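BREX protein BrxA (Magnetospirillum magneticum, PDB 3BHW) is probably part of a type 1 BREX system, which protects the bacterium against double-stranded DNA phage by blocking replication of the phage DNA. Local coordinates at residues A[68-73]-A[91-96]; A[10-15]-A[96-101]. All coordinates share one frame; numbering follows the deposited sequence. Where two conformers were deposited one is given.

Interaction 1 of 2, residues A[68-73]-A[91-96]; sequences ETMGPE and FAAAIK
The Phe-91 ring has Ile-95 CD1 over its centre on one face, 3.7 Å above the plane. This pair lies on the side of helix 83-97 turned from residues 68-73, toward Leu-105 of helix 99-112 and Ile-197. The flat group that matters across the contact is the Thr-69 peptide carbonyl. Lys-96 NZ donates to Thr-69 O at 2.7 Å. The donor lies in the carbonyl plane, and the C=O...N angle is 159°, so the bond comes almost end-on. Lys-96 CG is anti to its backbone N (chi1 -166°), and the chain is extended from there to NZ. It runs alongside Thr-69 in the opposite direction. Thr-69 OG1 sits 3.6 Å from Lys-96 CB, and Thr-69 CB lies against CG and CD of Lys-96. The hydroxyl occupies the crowded position between N and the carbonyl carbon and is hydrogen-bonded to Arg-66 O. The contact joins the turn between helices 57-67 and 72-80 to the last turns of helix 83-97, within an all-helical chain whose family belongs to the HTH clan. Met-70 packs next to Thr-69 on an adjoining flank of the lysine chain. It bends at chi2 (-55°) and crosses Lys-96 obliquely, with SD 3.8 Å from Lys-96 CD. Its methyl CE reaches the helix surface, 4.0 Å from Ala-92 CB and 3.7 Å from Ala-92 O. Met-70 CG lies 4.2 Å from Ala-93 CB. Tyr-184 and Leu-185 of helix 179-187 also touch Met-70. Lys-96 NZ makes a salt bridge to Glu-190, so its charge has an acidic partner besides the carbonyl.

Interaction 2 of 2, residues A[10-15]-A[96-101]; sequences ADIGGG and KHSTLL
Ser-98 OG is gripped by two hydrogen bonds. It accepts from Leu-101 N at 3.0 Å, with a nearly straight N-H...O angle of 168°. The second bond, 3.1 Å, joins Ser-98 OG to a water. The same water accepts from Ile-12 N at 3.2 Å, so it bridges the two segments. No direct hydrogen bond crosses between them. Ser-98 OG is anti to the backbone N (chi1 172°). Ile-12 packs directly on this serine, with CB 3.6 Å from Ser-98 OG. Its CG1 also lies against Ser-98 CB and OG. Ile-12 CG1 is anti to the backbone N, which leaves CG2 in the crowded position between N and the carbonyl carbon. Ile-12 CG2 meets Leu-100 CD2 at 3.8 Å, and the two side chains cross at about a right angle. Ile-12 CD1 looks toward Leu-101 CB at 4.3 Å. Leu-150, Val-154 and Ile-157 of helix 145-161 also touch Ile-12. On the exposed side, Asp-11 CB sits at the edge of the His-97 ring, near its plane, 4.1 Å from His-97 CE1. Asp-11 OD2 and His-97 NE2 are 5.0 Å apart, not in contact, but the acid could modestly favour a protonated imidazole. A 3-10 turn running through Ile-12 to Gly-14 carries the bond from Gly-13 N to Ala-10 O. This turn presents Ile-12 to the helix junction. Ser-98 is the first residue to leave helix 83-97 and the N-cap of helix 99-112, its side chain holding the first turn of the new helix: a serine N-cap at the junction of two consecutive helices.

Overall arrangement
The two contacts follow one another along helix 83-97 and share Lys-96, and their centres lie about 12 Å apart. In chain order interaction 1 is nested inside the loop closed by interaction 2. They touch directly: Ile-95 CG1 packs on Leu-101 CD2 at 3.8 Å, and Thr-69 CG2 lies 4.1 Å from His-97 CA. Arg-66 of helix 57-67 gives a second connection. Its backbone O bonds to Thr-69 OG1, its NH2 bonds to Gly-15 O, and its side chain touches Ile-12 and His-97. Together the contacts set the N-terminal segment and the 68-73 turn around the end of one central helix. Both are packing between helices and the segments that join or precede them.

Interaction 1 of 2, residues A[68-73]-A[91-96]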
ATOM      1  N   GLU A  68       6.961  -5.699   6.557  1.00 16.78           N
ATOM      2  CA  GLU A  68       7.080  -6.775   7.555  0.50 17.68           C
ATOM      3  C   GLU A  68       5.779  -7.554   7.765  1.00 18.05           C
ATOM      4  O   GLU A  68       5.749  -8.527   8.512  1.00 17.88           O
ATOM      5  CB  GLU A  68       7.636  -6.266   8.877  0.50 18.23           C
ATOM      6  CG  GLU A  68       6.692  -5.439   9.673  0.50 20.05           C
ATOM      7  CD  GLU A  68       7.102  -5.381  11.131  0.50 19.84           C
ATOM      8  OE1 GLU A  68       8.294  -5.657  11.411  0.50 19.08           O
ATOM      9  OE2 GLU A  68       6.232  -5.066  11.975  0.50 20.27           O
ATOM     10  N   THR A  69       4.709  -7.143   7.085  1.00 18.85           N
ATOM     11  CA  THR A  69       3.530  -8.014   7.000  1.00 18.28           C
ATOM     12  C   THR A  69       3.780  -9.201   6.047  1.00 19.12           C
ATOM     13  O   THR A  69       2.995 -10.154   6.064  1.00 18.96           O
ATOM     14  CB  THR A  69       2.221  -7.266   6.541  1.00 19.05           C
ATOM     15  OG1 THR A  69       2.350  -6.795   5.208  1.00 20.00           O
ATOM     16  CG2 THR A  69       1.830  -6.085   7.417  1.00 16.52           C
ATOM     17  N   MET A  70       4.873  -9.150   5.270  1.00 17.99           N
ATOM     18  CA  MET A  70       5.187 -10.123   4.207  1.00 19.01           C
ATOM     19  C   MET A  70       6.552 -10.723   4.533  1.00 19.38           C
ATOM     20  O   MET A  70       7.181 -10.345   5.527  1.00 20.58           O
ATOM     21  CB  MET A  70       5.250  -9.480   2.827  1.00 20.04           C
ATOM     22  CG  MET A  70       3.939  -8.944   2.320  1.00 18.61           C
ATOM     23  SD  MET A  70       2.536 -10.116   2.268  1.00 14.61           S
ATOM     24  CE  MET A  70       1.459  -9.126   1.240  1.00 20.12           C
ATOM     25  N   GLY A  71       7.013 -11.638   3.698  1.00 18.42           N
ATOM     26  CA  GLY A  71       8.165 -12.451   4.025  1.00 20.11           C
ATOM     27  C   GLY A  71       9.328 -12.174   3.110  1.00 21.01           C
ATOM     28  O   GLY A  71       9.227 -11.338   2.200  1.00 20.04           O
ATOM     29  N   PRO A  72      10.448 -12.867   3.346  1.00 21.24           N
ATOM     30  CA  PRO A  72      11.685 -12.617   2.576  1.00 21.52           C
ATOM     31  C   PRO A  72      11.537 -12.723   1.059  1.00 21.14           C
ATOM     32  O   PRO A  72      12.236 -12.024   0.341  1.00 21.52           O
ATOM     33  CB  PRO A  72      12.624 -13.711   3.087  1.00 21.86           C
ATOM     34  CG  PRO A  72      12.181 -13.943   4.473  1.00 24.02           C
ATOM     35  CD  PRO A  72      10.662 -13.886   4.396  1.00 21.76           C
ATOM     36  N   GLU A  73      10.657 -13.589   0.577  1.00 21.88           N
ATOM     37  CA  GLU A  73      10.480 -13.791  -0.842  0.50 21.81           C
ATOM     38  C   GLU A  73      10.001 -12.478  -1.477  1.00 21.92           C
ATOM     39  O   GLU A  73      10.463 -12.048  -2.550  1.00 22.88           O
ATOM     40  CB  GLU A  73       9.477 -14.941  -1.051  0.50 22.45           C
ATOM     41  CG  GLU A  73       9.877 -16.283  -0.357  0.50 22.82           C
ATOM     42  CD  GLU A  73       9.787 -16.313   1.198  0.50 23.22           C
ATOM     43  OE1 GLU A  73       8.896 -15.679   1.820  0.50 15.73           O
ATOM     44  OE2 GLU A  73      10.630 -17.011   1.806  0.50 26.45           O
ATOM     45  N   PHE A  91       2.627  -2.586  -3.155  1.00 15.19           N
ATOM     46  CA  PHE A  91       1.167  -2.403  -3.117  1.00 14.67           C
ATOM     47  C   PHE A  91       0.479  -3.484  -2.291  1.00 16.39           C
ATOM     48  O   PHE A  91      -0.382  -3.176  -1.445  1.00 14.15           O
ATOM     49  CB  PHE A  91       0.636  -2.334  -4.553  1.00 15.71           C
ATOM     50  CG  PHE A  91      -0.850  -2.023  -4.694  1.00 15.91           C
ATOM     51  CD1 PHE A  91      -1.517  -1.001  -3.977  1.00 12.25           C
ATOM     52  CD2 PHE A  91      -1.585  -2.744  -5.635  1.00 16.21           C
ATOM     53  CE1 PHE A  91      -2.889  -0.772  -4.247  1.00 13.14           C
ATOM     54  CE2 PHE A  91      -2.912  -2.496  -5.874  1.00 12.94           C
ATOM     55  CZ  PHE A  91      -3.575  -1.513  -5.202  1.00 15.77           C
ATOM     56  N   ALA A  92       0.927  -4.717  -2.403  1.00 14.83           N
ATOM     57  CA  ALA A  92       0.276  -5.824  -1.725  1.00 14.24           C
ATOM     58  C   ALA A  92       0.554  -5.654  -0.245  1.00 13.40           C
ATOM     59  O   ALA A  92      -0.338  -5.921   0.562  1.00 15.68           O
ATOM     60  CB  ALA A  92       0.900  -7.135  -2.197  1.00 12.99           C
ATOM     61  N   ALA A  93       1.803  -5.302   0.082  1.00 12.74           N
ATOM     62  CA  ALA A  93       2.173  -5.052   1.459  1.00 15.11           C
ATOM     63  C   ALA A  93       1.349  -3.917   2.024  1.00 14.84           C
ATOM     64  O   ALA A  93       0.906  -3.976   3.190  1.00 15.16           O
ATOM     65  CB  ALA A  93       3.672  -4.786   1.562  1.00 15.41           C
ATOM     66  N   ALA A  94       1.089  -2.891   1.213  1.00 13.85           N
ATOM     67  CA  ALA A  94       0.300  -1.735   1.728  1.00 13.50           C
ATOM     68  C   ALA A  94      -1.132  -2.168   1.999  1.00 14.87           C
ATOM     69  O   ALA A  94      -1.742  -1.761   3.016  1.00 13.45           O
ATOM     70  CB  ALA A  94       0.353  -0.595   0.807  1.00 14.62           C
ATOM     71  N   ILE A  95      -1.669  -2.990   1.146  1.00 14.20           N
ATOM     72  CA  ILE A  95      -3.006  -3.561   1.375  1.00 14.33           C
ATOM     73  C   ILE A  95      -3.077  -4.411   2.634  1.00 15.45           C
ATOM     74  O   ILE A  95      -3.954  -4.201   3.512  1.00 15.58           O
ATOM     75  CB  ILE A  95      -3.513  -4.327   0.163  1.00 15.08           C
ATOM     76  CG1 ILE A  95      -3.725  -3.319  -0.974  1.00 13.03           C
ATOM     77  CG2 ILE A  95      -4.840  -5.071   0.498  1.00 13.91           C
ATOM     78  CD1 ILE A  95      -3.766  -3.962  -2.346  1.00 14.85           C
ATOM     79  N   LYS A  96      -2.169  -5.376   2.758  1.00 16.32           N
ATOM     80  CA  LYS A  96      -2.123  -6.191   3.968  1.00 15.99           C
ATOM     81  C   LYS A  96      -2.071  -5.369   5.282  1.00 15.60           C
ATOM     82  O   LYS A  96      -2.705  -5.729   6.260  1.00 17.44           O
ATOM     83  CB  LYS A  96      -0.970  -7.188   3.909  1.00 16.55           C
ATOM     84  CG  LYS A  96      -1.139  -8.253   4.986  1.00 17.64           C
ATOM     85  CD  LYS A  96      -0.322  -9.459   4.697  1.00 18.89           C
ATOM     86  CE  LYS A  96      -0.317 -10.395   5.907  1.00 20.10           C
ATOM     87  NZ  LYS A  96       0.703 -11.488   5.811  1.00 17.94           N
TER

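Interaction 2 of 2, residues A[10-15]-A[96-101]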
ATOM      1  N   ALA A  10      -5.715   5.450  10.379  1.00 22.25           N
ATOM      2  CA  ALA A  10      -5.185   6.428   9.468  1.00 22.55           C
ATOM      3  C   ALA A  10      -3.692   6.229   9.154  1.00 22.06           C
ATOM      4  O   ALA A  10      -3.133   7.034   8.420  1.00 21.88           O
ATOM      5  CB  ALA A  10      -5.428   7.826  10.013  1.00 23.60           C
ATOM      6  N   ASP A  11      -3.062   5.169   9.676  1.00 21.87           N
ATOM      7  CA  ASP A  11      -1.606   5.003   9.493  1.00 21.62           C
ATOM      8  C   ASP A  11      -1.183   5.106   8.005  1.00 20.67           C
ATOM      9  O   ASP A  11      -0.141   5.692   7.686  1.00 20.87           O
ATOM     10  CB  ASP A  11      -1.102   3.689  10.090  1.00 22.13           C
ATOM     11  CG  ASP A  11      -1.184   3.659  11.614  1.00 24.16           C
ATOM     12  OD1 ASP A  11      -1.105   4.723  12.272  1.00 29.52           O
ATOM     13  OD2 ASP A  11      -1.283   2.555  12.170  1.00 30.85           O
ATOM     14  N   ILE A  12      -2.025   4.568   7.124  1.00 20.79           N
ATOM     15  CA  ILE A  12      -1.763   4.550   5.686  0.50 21.52           C
ATOM     16  C   ILE A  12      -1.444   5.942   5.114  1.00 21.18           C
ATOM     17  O   ILE A  12      -0.697   6.059   4.135  1.00 21.12           O
ATOM     18  CB  ILE A  12      -2.925   3.828   4.945  0.50 21.37           C
ATOM     19  CG1 ILE A  12      -2.539   3.402   3.519  0.50 22.15           C
ATOM     20  CG2 ILE A  12      -4.236   4.648   5.006  0.50 22.20           C
ATOM     21  CD1 ILE A  12      -3.173   4.234   2.422  0.50 19.80           C
ATOM     22  N   GLY A  13      -1.971   6.987   5.753  1.00 20.61           N
ATOM     23  CA  GLY A  13      -1.783   8.363   5.305  1.00 20.24           C
ATOM     24  C   GLY A  13      -0.385   8.921   5.470  1.00 19.48           C
ATOM     25  O   GLY A  13      -0.077  10.001   4.940  1.00 21.20           O
ATOM     26  N   GLY A  14       0.454   8.210   6.210  1.00 17.50           N
ATOM     27  CA  GLY A  14       1.832   8.665   6.434  1.00 18.92           C
ATOM     28  C   GLY A  14       2.704   8.700   5.187  1.00 19.55           C
ATOM     29  O   GLY A  14       3.733   9.412   5.137  1.00 20.98           O
ATOM     30  N   GLY A  15       2.312   7.938   4.167  1.00 20.45           N
ATOM     31  CA  GLY A  15       3.030   7.971   2.896  1.00 19.28           C
ATOM     32  C   GLY A  15       2.555   6.954   1.870  1.00 17.90           C
ATOM     33  O   GLY A  15       1.931   5.924   2.218  1.00 16.74           O
ATOM     34  N   LYS A  96      -2.169  -5.376   2.758  1.00 16.32           N
ATOM     35  CA  LYS A  96      -2.123  -6.191   3.968  1.00 15.99           C
ATOM     36  C   LYS A  96      -2.071  -5.369   5.282  1.00 15.60           C
ATOM     37  O   LYS A  96      -2.705  -5.729   6.260  1.00 17.44           O
ATOM     38  CB  LYS A  96      -0.970  -7.188   3.909  1.00 16.55           C
ATOM     39  CG  LYS A  96      -1.139  -8.253   4.986  1.00 17.64           C
ATOM     40  CD  LYS A  96      -0.322  -9.459   4.697  1.00 18.89           C
ATOM     41  CE  LYS A  96      -0.317 -10.395   5.907  1.00 20.10           C
ATOM     42  NZ  LYS A  96       0.703 -11.488   5.811  1.00 17.94           N
ATOM     43  N   HIS A  97      -1.299  -4.280   5.270  1.00 16.03           N
ATOM     44  CA  HIS A  97      -1.082  -3.430   6.439  1.00 14.95           C
ATOM     45  C   HIS A  97      -2.300  -2.542   6.722  1.00 16.07           C
ATOM     46  O   HIS A  97      -2.526  -2.092   7.860  1.00 17.32           O
ATOM     47  CB  HIS A  97       0.179  -2.579   6.167  1.00 16.01           C
ATOM     48  CG  HIS A  97       0.463  -1.560   7.213  1.00 18.80           C
ATOM     49  ND1 HIS A  97       0.004  -0.265   7.109  1.00 22.71           N
ATOM     50  CD2 HIS A  97       1.206  -1.612   8.342  1.00 24.05           C
ATOM     51  CE1 HIS A  97       0.406   0.423   8.163  1.00 25.33           C
ATOM     52  NE2 HIS A  97       1.129  -0.372   8.930  1.00 23.41           N
ATOM     53  N   SER A  98      -3.081  -2.253   5.692  1.00 16.33           N
ATOM     54  CA  SER A  98      -4.197  -1.290   5.815  1.00 14.52           C
ATOM     55  C   SER A  98      -5.596  -1.762   5.360  1.00 14.91           C
ATOM     56  O   SER A  98      -5.906  -1.747   4.193  1.00 15.35           O
ATOM     57  CB  SER A  98      -3.859   0.026   5.146  1.00 16.43           C
ATOM     58  OG  SER A  98      -4.983   0.911   5.101  1.00 15.77           O
ATOM     59  N   THR A  99      -6.452  -2.142   6.311  1.00 15.06           N
ATOM     60  CA  THR A  99      -7.849  -2.455   5.993  1.00 13.73           C
ATOM     61  C   THR A  99      -8.555  -1.256   5.358  1.00 14.86           C
ATOM     62  O   THR A  99      -9.470  -1.431   4.579  1.00 15.44           O
ATOM     63  CB  THR A  99      -8.569  -3.002   7.267  1.00 14.46           C
ATOM     64  OG1 THR A  99      -7.813  -4.131   7.753  1.00 16.01           O
ATOM     65  CG2 THR A  99      -9.987  -3.448   6.950  1.00 16.30           C
ATOM     66  N   LEU A 100      -8.166  -0.028   5.722  1.00 15.04           N
ATOM     67  CA  LEU A 100      -8.790   1.138   5.144  1.00 15.40           C
ATOM     68  C   LEU A 100      -8.559   1.185   3.618  1.00 15.62           C
ATOM     69  O   LEU A 100      -9.502   1.462   2.839  1.00 16.06           O
ATOM     70  CB  LEU A 100      -8.300   2.427   5.826  1.00 16.23           C
ATOM     71  CG  LEU A 100      -8.896   3.720   5.300  1.00 15.69           C
ATOM     72  CD1 LEU A 100     -10.277   3.905   5.852  1.00 19.09           C
ATOM     73  CD2 LEU A 100      -7.928   4.864   5.693  1.00 19.41           C
ATOM     74  N   LEU A 101      -7.317   0.930   3.197  1.00 15.28           N
ATOM     75  CA  LEU A 101      -6.979   0.822   1.763  1.00 15.66           C
ATOM     76  C   LEU A 101      -7.646  -0.402   1.125  1.00 16.79           C
ATOM     77  O   LEU A 101      -8.338  -0.306   0.116  1.00 14.93           O
ATOM     78  CB  LEU A 101      -5.474   0.765   1.548  1.00 15.74           C
ATOM     79  CG  LEU A 101      -5.051   0.579   0.081  1.00 13.33           C
ATOM     80  CD1 LEU A 101      -5.425   1.779  -0.829  1.00 16.57           C
ATOM     81  CD2 LEU A 101      -3.540   0.366   0.067  1.00 16.77           C
TER
HETATM   82  O   HOH W   1      -4.007   2.174   7.748  1.00 17.77           O